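Local structure of proteasome assembly chaperone family protein (Pyrococcus furiosus DSM 3638, 3WZ2) at residues A20-Y26 and N79-A85; G30-A36 and R185-A191; E138-L143 and K173-L177. The protein is an archaeal homologue of the proteasome-assembly chaperones, assembles as a homopentamer and probably acts on the proteasome as a chaperone or activator. One frame throughout, in Å; residues are numbered along the deposited sequence.

Contact 1: A20-Y26 and N79-A85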
loop_
_atom_site.group_PDB
_atom_site.type_symbol
_atom_site.label_atom_id
_atom_site.label_comp_id
_atom_site.label_asym_id
_atom_site.label_seq_id
_atom_site.Cartn_x
_atom_site.Cartn_y
_atom_site.Cartn_z
ATOM N N ALA B 20 10.943 31.120 -20.591
ATOM C CA ALA B 20 10.214 30.087 -21.315
ATOM C C ALA B 20 8.743 30.417 -21.424
ATOM O O ALA B 20 8.110 30.955 -20.489
ATOM C CB ALA B 20 10.404 28.757 -20.606
ATOM N N ILE B 21 8.184 30.105 -22.576
ATOM C CA ILE B 21 6.768 29.870 -22.705
ATOM C C ILE B 21 6.539 28.381 -22.652
ATOM O O ILE B 21 6.977 27.637 -23.539
ATOM C CB ILE B 21 6.241 30.482 -24.003
ATOM C CG1 ILE B 21 6.380 32.007 -23.933
ATOM C CG2 ILE B 21 4.787 30.086 -24.241
ATOM C CD1 ILE B 21 6.310 32.687 -25.289
ATOM N N PHE B 22 5.845 27.941 -21.593
ATOM C CA PHE B 22 5.685 26.520 -21.300
ATOM C C PHE B 22 4.276 26.120 -21.593
ATOM O O PHE B 22 3.338 26.706 -21.039
ATOM C CB PHE B 22 5.968 26.262 -19.832
ATOM C CG PHE B 22 5.914 24.816 -19.449
ATOM C CD1 PHE B 22 7.051 24.051 -19.477
ATOM C CD2 PHE B 22 4.748 24.242 -19.009
ATOM C CE1 PHE B 22 7.021 22.717 -19.094
ATOM C CE2 PHE B 22 4.706 22.916 -18.617
ATOM C CZ PHE B 22 5.846 22.156 -18.657
ATOM N N ILE B 23 4.120 25.130 -22.456
ATOM C CA ILE B 23 2.807 24.676 -22.864
ATOM C C ILE B 23 2.618 23.240 -22.449
ATOM O O ILE B 23 3.443 22.395 -22.787
ATOM C CB ILE B 23 2.677 24.763 -24.377
ATOM C CG1 ILE B 23 2.828 26.220 -24.804
ATOM C CG2 ILE B 23 1.342 24.207 -24.829
ATOM C CD1 ILE B 23 3.119 26.365 -26.275
ATOM N N GLU B 24 1.538 22.946 -21.731
ATOM C CA GLU B 24 1.344 21.607 -21.199
ATOM C C GLU B 24 0.096 20.986 -21.827
ATOM O O GLU B 24 -0.949 21.609 -21.835
ATOM C CB GLU B 24 1.173 21.686 -19.671
ATOM C CG GLU B 24 0.681 20.412 -19.026
ATOM C CD GLU B 24 -0.844 20.290 -18.949
ATOM O OE1 GLU B 24 -1.526 21.211 -18.435
ATOM O OE2 GLU B 24 -1.363 19.224 -19.295
ATOM N N GLY B 25 0.210 19.768 -22.340
ATOM C CA GLY B 25 -0.919 19.071 -22.944
ATOM C C GLY B 25 -0.972 17.606 -22.546
ATOM O O GLY B 25 -0.999 16.731 -23.407
ATOM N N TYR B 26 -1.029 17.337 -21.246
ATOM C CA TYR B 26 -1.083 15.960 -20.752
ATOM C C TYR B 26 -2.442 15.328 -21.083
ATOM O O TYR B 26 -3.410 16.040 -21.329
ATOM C CB TYR B 26 -0.829 15.882 -19.239
ATOM C CG TYR B 26 0.650 15.815 -18.816
ATOM C CD1 TYR B 26 1.641 16.337 -19.622
ATOM C CD2 TYR B 26 1.025 15.184 -17.617
ATOM C CE1 TYR B 26 2.972 16.269 -19.279
ATOM C CE2 TYR B 26 2.362 15.121 -17.250
ATOM C CZ TYR B 26 3.335 15.669 -18.072
ATOM O OH TYR B 26 4.672 15.635 -17.760
ATOM N N ASN B 79 12.136 29.800 -27.381
ATOM C CA ASN B 79 11.735 30.078 -25.997
ATOM C C ASN B 79 10.536 29.225 -25.596
ATOM O O ASN B 79 9.989 29.396 -24.522
ATOM C CB ASN B 79 11.462 31.582 -25.804
ATOM C CG ASN B 79 10.408 32.119 -26.765
ATOM O OD1 ASN B 79 10.329 31.697 -27.924
ATOM N ND2 ASN B 79 9.576 33.037 -26.286
ATOM N N ILE B 80 10.117 28.312 -26.463
ATOM C CA ILE B 80 8.921 27.534 -26.221
ATOM C C ILE B 80 9.260 26.113 -25.791
ATOM O O ILE B 80 10.125 25.464 -26.393
ATOM C CB ILE B 80 8.008 27.492 -27.452
ATOM C CG1 ILE B 80 7.643 28.931 -27.822
ATOM C CG2 ILE B 80 6.751 26.689 -27.142
ATOM C CD1 ILE B 80 6.850 29.071 -29.074
ATOM N N ILE B 81 8.578 25.641 -24.749
ATOM C CA ILE B 81 8.656 24.259 -24.296
ATOM C C ILE B 81 7.261 23.672 -24.339
ATOM O O ILE B 81 6.304 24.311 -23.900
ATOM C CB ILE B 81 9.177 24.165 -22.866
ATOM C CG1 ILE B 81 10.567 24.821 -22.748
ATOM C CG2 ILE B 81 9.215 22.721 -22.402
ATOM C CD1 ILE B 81 11.073 24.934 -21.337
ATOM N N ILE B 82 7.152 22.454 -24.870
ATOM C CA ILE B 82 5.902 21.692 -24.848
ATOM C C ILE B 82 6.084 20.413 -24.071
ATOM O O ILE B 82 7.031 19.673 -24.327
ATOM C CB ILE B 82 5.443 21.368 -26.264
ATOM C CG1 ILE B 82 5.156 22.689 -26.970
ATOM C CG2 ILE B 82 4.197 20.508 -26.257
ATOM C CD1 ILE B 82 4.643 22.534 -28.360
ATOM N N ALA B 83 5.183 20.151 -23.128
ATOM C CA ALA B 83 5.239 18.973 -22.281
ATOM C C ALA B 83 4.176 17.985 -22.696
ATOM O O ALA B 83 2.983 18.341 -22.731
ATOM C CB ALA B 83 5.020 19.385 -20.832
ATOM N N ILE B 84 4.589 16.734 -22.904
ATOM C CA ILE B 84 3.727 15.667 -23.432
ATOM C C ILE B 84 3.842 14.471 -22.507
ATOM O O ILE B 84 4.904 14.214 -21.960
ATOM C CB ILE B 84 4.215 15.289 -24.860
ATOM C CG1 ILE B 84 3.830 16.480 -25.835
ATOM C CG2 ILE B 84 3.702 13.911 -25.289
ATOM C CD1 ILE B 84 4.293 16.357 -27.258
ATOM N N ALA B 85 2.760 13.727 -22.356
ATOM C CA ALA B 85 2.794 12.445 -21.696
ATOM C C ALA B 85 1.997 11.408 -22.471
ATOM O O ALA B 85 0.853 11.650 -22.820
ATOM C CB ALA B 85 2.230 12.572 -20.283
HETATM O O HOH W 1 0.528 14.595 -23.727
HETATM O O HOH W 2 6.514 15.818 -19.970
#
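Strands 21-24 and 80-85 run parallel, their axes 4.7 Å apart and inclined by 19°, and their side chains sort onto two faces. Ile21, Ile23, Ile80 and Ile82 share one face. All four adopt the m,t rotamer; CD1 of Ile21 and Ile23 rises from the sheet leaning toward the start of the strands, so Ile23 CD1 reaches Ile80 CG2 at 3.7 Å, and Ile21 CD1 lies 3.4 Å from Asn79 ND2. Helix 32-43 covers this side, with Ala37 and Leu40 against Ile82. The other face carries Phe22, Glu24, Ile81 and Ala83. With chi1 at t, the Phe22 ring spans Ile81 and Ala83, its CD1 3.9 Å from Ile81 CG2 and its CZ 3.6 Å from Ala83 CB, and touches Ile101 and Leu105 of helix 91-107. These are central strands of the mixed sheet of the PAC2 fold, flanked by helices on both faces, and 21-24 also pairs with strand 112-120. Five backbone hydrogen bonds stitch the parallel pair: Ile21 N to Asn79 O (2.7 Å), Ile81 N to Ile21 O (2.8 Å), Ile23 N to Ile81 O (2.7 Å), Ala83 N to Ile23 O (2.9 Å) and Gly25 N to Ala83 O (3.1 Å). Glu24 bends at chi2 (m) and runs forward, so its OE2 accepts from Tyr26 N at 2.7 Å while OE1 meets Ser115 and Ser160. Beyond them, the Tyr26 ring swings over Ala85, whose CB sits 3.7 Å from the ring centroid in a CH-pi contact, and one water joins Gly25 O (2.6 Å) to Ala85 N (2.8 Å).

Contact 2: G30-A36 and R185-A191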
loop_
_atom_site.group_PDB
_atom_site.type_symbol
_atom_site.label_atom_id
_atom_site.label_comp_id
_atom_site.label_asym_id
_atom_site.label_seq_id
_atom_site.Cartn_x
_atom_site.Cartn_y
_atom_site.Cartn_z
ATOM N N GLY B 30 -11.234 14.147 -23.789
ATOM C CA GLY B 30 -11.174 14.204 -25.241
ATOM C C GLY B 30 -9.819 14.000 -25.848
ATOM O O GLY B 30 -9.669 14.111 -27.065
ATOM N N LEU B 31 -8.808 13.785 -25.013
ATOM C CA LEU B 31 -7.407 13.941 -25.412
ATOM C C LEU B 31 -7.147 15.230 -26.203
ATOM O O LEU B 31 -6.266 15.303 -27.042
ATOM C CB LEU B 31 -6.959 12.736 -26.191
ATOM C CG LEU B 31 -6.928 11.425 -25.423
ATOM C CD1 LEU B 31 -6.656 10.275 -26.375
ATOM C CD2 LEU B 31 -5.861 11.425 -24.333
ATOM N N VAL B 32 -7.861 16.279 -25.854
ATOM C CA VAL B 32 -7.779 17.537 -26.572
ATOM C C VAL B 32 -6.398 18.104 -26.445
ATOM O O VAL B 32 -5.759 18.469 -27.436
ATOM C CB VAL B 32 -8.845 18.528 -26.086
ATOM C CG1 VAL B 32 -8.721 19.881 -26.733
ATOM C CG2 VAL B 32 -10.239 17.971 -26.352
ATOM N N GLY B 33 -5.931 18.235 -25.221
ATOM C CA GLY B 33 -4.609 18.834 -25.001
ATOM C C GLY B 33 -3.505 17.981 -25.560
ATOM O O GLY B 33 -2.520 18.509 -26.103
ATOM N N HIS B 34 -3.659 16.668 -25.415
ATOM C CA HIS B 34 -2.680 15.698 -25.947
ATOM C C HIS B 34 -2.515 15.771 -27.456
ATOM O O HIS B 34 -1.410 15.880 -27.989
ATOM C CB HIS B 34 -3.126 14.303 -25.550
ATOM C CG HIS B 34 -2.213 13.229 -26.014
ATOM N ND1 HIS B 34 -1.047 12.910 -25.349
ATOM C CD2 HIS B 34 -2.298 12.374 -27.067
ATOM C CE1 HIS B 34 -0.425 11.941 -25.999
ATOM N NE2 HIS B 34 -1.174 11.580 -27.027
ATOM N N ILE B 35 -3.638 15.799 -28.172
ATOM C CA ILE B 35 -3.569 15.972 -29.627
ATOM C C ILE B 35 -2.966 17.331 -29.988
ATOM O O ILE B 35 -2.093 17.450 -30.849
ATOM C CB ILE B 35 -4.992 15.807 -30.222
ATOM C CG1 ILE B 35 -5.450 14.361 -30.028
ATOM C CG2 ILE B 35 -4.990 16.145 -31.687
ATOM C CD1 ILE B 35 -6.945 14.147 -30.113
ATOM N N ALA B 36 -3.447 18.385 -29.344
ATOM C CA ALA B 36 -2.970 19.722 -29.675
ATOM C C ALA B 36 -1.455 19.832 -29.480
ATOM O O ALA B 36 -0.739 20.396 -30.303
ATOM C CB ALA B 36 -3.689 20.738 -28.820
ATOM N N ARG B 185 -14.816 10.818 -26.166
ATOM C CA ARG B 185 -14.071 10.302 -27.296
ATOM C C ARG B 185 -12.884 11.194 -27.605
ATOM O O ARG B 185 -12.910 12.382 -27.309
ATOM C CB ARG B 185 -14.995 10.123 -28.533
ATOM C CG ARG B 185 -15.477 11.407 -29.224
ATOM C CD ARG B 185 -16.837 11.327 -29.983
ATOM N NE ARG B 185 -17.505 10.010 -29.986
ATOM C CZ ARG B 185 -17.309 9.014 -30.854
ATOM N NH1 ARG B 185 -16.488 9.135 -31.870
ATOM N NH2 ARG B 185 -18.000 7.885 -30.715
ATOM N N PRO B 186 -11.861 10.641 -28.266
ATOM C CA PRO B 186 -10.829 11.521 -28.789
ATOM C C PRO B 186 -11.389 12.543 -29.745
ATOM O O PRO B 186 -12.214 12.206 -30.611
ATOM C CB PRO B 186 -9.863 10.579 -29.530
ATOM C CG PRO B 186 -10.285 9.193 -29.163
ATOM C CD PRO B 186 -11.745 9.279 -28.815
ATOM N N ASP B 187 -10.948 13.789 -29.608
ATOM C CA ASP B 187 -11.524 14.896 -30.394
ATOM C C ASP B 187 -10.457 15.779 -31.016
ATOM O O ASP B 187 -10.100 16.836 -30.484
ATOM C CB ASP B 187 -12.509 15.705 -29.549
ATOM C CG ASP B 187 -13.386 16.637 -30.399
ATOM O OD1 ASP B 187 -13.053 16.833 -31.614
ATOM O OD2 ASP B 187 -14.382 17.157 -29.826
ATOM N N PRO B 188 -9.949 15.371 -32.165
ATOM C CA PRO B 188 -8.955 16.211 -32.834
ATOM C C PRO B 188 -9.500 17.549 -33.330
ATOM O O PRO B 188 -8.713 18.490 -33.546
ATOM C CB PRO B 188 -8.471 15.353 -34.016
ATOM C CG PRO B 188 -9.419 14.224 -34.112
ATOM C CD PRO B 188 -10.131 14.073 -32.810
ATOM N N ARG B 189 -10.805 17.650 -33.509
ATOM C CA ARG B 189 -11.392 18.912 -33.962
ATOM C C ARG B 189 -11.426 19.949 -32.880
ATOM O O ARG B 189 -11.109 21.087 -33.141
ATOM C CB ARG B 189 -12.797 18.702 -34.501
ATOM C CG ARG B 189 -12.725 17.941 -35.809
ATOM C CD ARG B 189 -14.076 17.599 -36.372
ATOM N NE ARG B 189 -13.894 16.317 -37.035
ATOM C CZ ARG B 189 -13.465 16.147 -38.281
ATOM N NH1 ARG B 189 -13.211 17.182 -39.079
ATOM N NH2 ARG B 189 -13.336 14.909 -38.730
ATOM N N ALA B 190 -11.736 19.534 -31.662
ATOM C CA ALA B 190 -11.544 20.374 -30.507
ATOM C C ALA B 190 -10.090 20.742 -30.303
ATOM O O ALA B 190 -9.783 21.903 -30.051
ATOM C CB ALA B 190 -12.097 19.703 -29.247
ATOM N N ALA B 191 -9.182 19.797 -30.523
ATOM C CA ALA B 191 -7.762 20.109 -30.464
ATOM C C ALA B 191 -7.396 21.214 -31.439
ATOM O O ALA B 191 -6.654 22.141 -31.128
ATOM C CB ALA B 191 -6.917 18.885 -30.695
#
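Gly30 opens the contact through its backbone: its O accepts a hydrogen bond from Asp187 N at 2.9 Å, and its CA lies 3.3 Å from Arg185 O. Its phi is positive and a CB would collide with Val32 CG2 of its own segment, so the residue suits this turn into the helix; the other segment would leave room for one. Leu31, at the N-cap position of helix 32-43, turns to Met225 and Met229 of helix 223-235. Val32 starts the helix, its CG2 on Ala190 CB at 3.9 Å and its O 3.5 Å from Ala191 CB. The contact thus joins the first turns of two helices that each follow a strand of the central sheet, 21-24 and 174-181, in the alpha/beta PAC2 fold. Asp187 is the N-cap of the second: its OD1 accepts from Ala190 N at 3.0 Å and, weakly, from Arg189 N at 3.1 Å, while OD2 bonds to Thr181. One turn on from Val32, Ile35 points at the other segment, its CG2 3.5 Å from Ala191 CB and its CD1 4.2 Å from Pro188 CD. Ala36 comes last, its CB 4.2 Å from Ala191 CB, and Val195 continues the packing along helix 188-202.

Contact 3: E138-L143 and K173-L177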
loop_
_atom_site.group_PDB
_atom_site.type_symbol
_atom_site.label_atom_id
_atom_site.label_comp_id
_atom_site.label_asym_id
_atom_site.label_seq_id
_atom_site.Cartn_x
_atom_site.Cartn_y
_atom_site.Cartn_z
ATOM N N GLU B 138 -5.375 39.764 -14.268
ATOM C CA GLU B 138 -4.545 40.213 -15.373
ATOM C C GLU B 138 -4.540 39.237 -16.571
ATOM O O GLU B 138 -4.630 39.673 -17.723
ATOM C CB GLU B 138 -3.081 40.445 -14.936
ATOM C CG GLU B 138 -2.241 41.136 -16.025
ATOM C CD GLU B 138 -0.835 41.547 -15.589
ATOM O OE1 GLU B 138 0.156 40.918 -16.051
ATOM O OE2 GLU B 138 -0.723 42.500 -14.782
ATOM N N GLU B 139 -4.415 37.939 -16.296
ATOM C CA GLU B 139 -4.412 36.940 -17.366
ATOM C C GLU B 139 -5.811 36.798 -17.927
ATOM O O GLU B 139 -5.974 36.557 -19.108
ATOM C CB GLU B 139 -3.875 35.596 -16.859
ATOM C CG GLU B 139 -2.361 35.600 -16.693
ATOM C CD GLU B 139 -1.903 36.362 -15.460
ATOM O OE1 GLU B 139 -2.366 36.034 -14.362
ATOM O OE2 GLU B 139 -1.092 37.290 -15.603
ATOM N N ASN B 140 -6.825 36.909 -17.082
ATOM C CA ASN B 140 -8.178 36.870 -17.592
ATOM C C ASN B 140 -8.352 38.021 -18.619
ATOM O O ASN B 140 -9.000 37.843 -19.640
ATOM C CB ASN B 140 -9.240 37.022 -16.489
ATOM C CG ASN B 140 -9.577 35.761 -15.755
ATOM O OD1 ASN B 140 -10.425 35.744 -14.822
ATOM N ND2 ASN B 140 -8.985 34.699 -16.167
ATOM N N LYS B 141 -7.821 39.192 -18.311
ATOM C CA LYS B 141 -7.984 40.360 -19.193
ATOM C C LYS B 141 -7.260 40.145 -20.494
ATOM O O LYS B 141 -7.801 40.468 -21.532
ATOM C CB LYS B 141 -7.531 41.664 -18.516
ATOM C CG LYS B 141 -8.474 42.057 -17.389
ATOM C CD LYS B 141 -8.039 43.227 -16.473
ATOM C CE LYS B 141 -7.729 44.501 -17.222
ATOM N NZ LYS B 141 -7.771 45.683 -16.313
ATOM N N GLU B 142 -6.060 39.576 -20.448
ATOM C CA GLU B 142 -5.384 39.195 -21.676
ATOM C C GLU B 142 -6.224 38.270 -22.547
ATOM O O GLU B 142 -6.296 38.461 -23.758
ATOM C CB GLU B 142 -4.086 38.500 -21.392
ATOM C CG GLU B 142 -3.021 39.425 -20.893
ATOM C CD GLU B 142 -1.776 38.659 -20.478
ATOM O OE1 GLU B 142 -1.471 37.620 -21.147
ATOM O OE2 GLU B 142 -1.149 39.118 -19.490
ATOM N N LEU B 143 -6.832 37.264 -21.940
ATOM C CA LEU B 143 -7.632 36.328 -22.696
ATOM C C LEU B 143 -8.852 37.031 -23.301
ATOM O O LEU B 143 -9.198 36.743 -24.450
ATOM C CB LEU B 143 -8.063 35.126 -21.848
ATOM C CG LEU B 143 -6.923 34.157 -21.479
ATOM C CD1 LEU B 143 -7.344 33.287 -20.285
ATOM C CD2 LEU B 143 -6.494 33.288 -22.649
ATOM N N LYS B 173 2.539 33.837 -14.743
ATOM C CA LYS B 173 1.357 34.080 -15.540
ATOM C C LYS B 173 0.909 32.755 -16.087
ATOM O O LYS B 173 1.627 32.132 -16.872
ATOM C CB LYS B 173 1.675 35.076 -16.679
ATOM C CG LYS B 173 2.175 36.428 -16.199
ATOM C CD LYS B 173 2.768 37.321 -17.289
ATOM C CE LYS B 173 1.730 37.860 -18.254
ATOM N NZ LYS B 173 0.493 38.347 -17.572
ATOM N N SER B 174 -0.270 32.320 -15.661
ATOM C CA SER B 174 -0.785 30.991 -16.006
ATOM C C SER B 174 -2.152 31.106 -16.691
ATOM O O SER B 174 -2.941 32.045 -16.426
ATOM C CB SER B 174 -0.804 30.023 -14.811
ATOM O OG SER B 174 -1.793 30.320 -13.871
ATOM N N TYR B 175 -2.382 30.182 -17.621
ATOM C CA TYR B 175 -3.594 30.117 -18.393
ATOM C C TYR B 175 -3.973 28.671 -18.659
ATOM O O TYR B 175 -3.101 27.809 -18.760
ATOM C CB TYR B 175 -3.441 30.792 -19.745
ATOM C CG TYR B 175 -2.660 32.094 -19.776
ATOM C CD1 TYR B 175 -1.314 32.099 -19.556
ATOM C CD2 TYR B 175 -3.275 33.332 -20.058
ATOM C CE1 TYR B 175 -0.581 33.264 -19.603
ATOM C CE2 TYR B 175 -2.534 34.520 -20.118
ATOM C CZ TYR B 175 -1.187 34.458 -19.907
ATOM O OH TYR B 175 -0.445 35.596 -19.950
ATOM N N VAL B 176 -5.274 28.417 -18.793
ATOM C CA VAL B 176 -5.759 27.211 -19.442
ATOM C C VAL B 176 -6.691 27.592 -20.616
ATOM O O VAL B 176 -7.561 28.428 -20.472
ATOM C CB VAL B 176 -6.511 26.315 -18.451
ATOM C CG1 VAL B 176 -6.866 24.971 -19.078
ATOM C CG2 VAL B 176 -5.695 26.088 -17.171
ATOM N N LEU B 177 -6.481 26.959 -21.759
ATOM C CA LEU B 177 -7.423 27.014 -22.873
ATOM C C LEU B 177 -8.200 25.708 -22.897
ATOM O O LEU B 177 -7.580 24.632 -22.859
ATOM C CB LEU B 177 -6.665 27.183 -24.173
ATOM C CG LEU B 177 -5.769 28.414 -24.269
ATOM C CD1 LEU B 177 -5.004 28.398 -25.575
ATOM C CD2 LEU B 177 -6.614 29.659 -24.182
HETATM O O HOH W 3 -1.346 33.833 -13.245
#
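Tyr175 lays one face of its ring against the aliphatic part of Glu139, whose CG stands 3.9 Å from the ring centroid in a CH-pi contact. At the ring edge Leu143 CG approaches Tyr175 CD2 at 4.0 Å, and Tyr175 OH donates to Glu142 OE1 at 2.6 Å. The same carboxylate holds Lys173 through its other oxygen, OE2 being 2.6 Å from Lys173 NZ. That ammonium is the hub of a salt-bridge network, also meeting Glu139 OE2 at 2.7 Å and Glu138 OE1 at 3.0 Å, so two neighbouring acidic residues and a third one turn on converge on one lysine. Here helix 137-145 packs across the start of strand 174-181 in the central sheet of the PAC2 fold, the segment axes 8.8 Å apart at 43°; the strand lies between 112-120 and 130-134. Glu139 OE1 is held by Ser136, just before the segment, and lies 2.7 Å from a water oxygen that takes a hydrogen bond from Ser174 N at 3.0 Å. Further along, the polar layer gives way to leucines: Leu143 CD2 meets Leu177 CD2 at 3.9 Å, with Val197 and Leu198 of helix 188-202 against Leu177.

Contacts 1 and 3 both reach the central sheet, but differently: contact 1 joins two neighbouring strands near the middle of the chain, whereas contact 3 sets a helix on strand 174-181. Contact 3 is buried at Tyr175, Leu143 and Leu177 but reaches the surface at its charged end, where Glu138 is exposed and Glu142 and Lys173 partly so. Contact 2 joins helix starts instead, through apolar side chains, among them three alanines, and a single backbone hydrogen bond. It is buried like contact 1 and touches it, His34 lying against Gly25 and Ala85, since helix 32-43 follows strand 21-24. Strand 174-181 likewise leads into helix 188-202, linking contact 3 to contact 2.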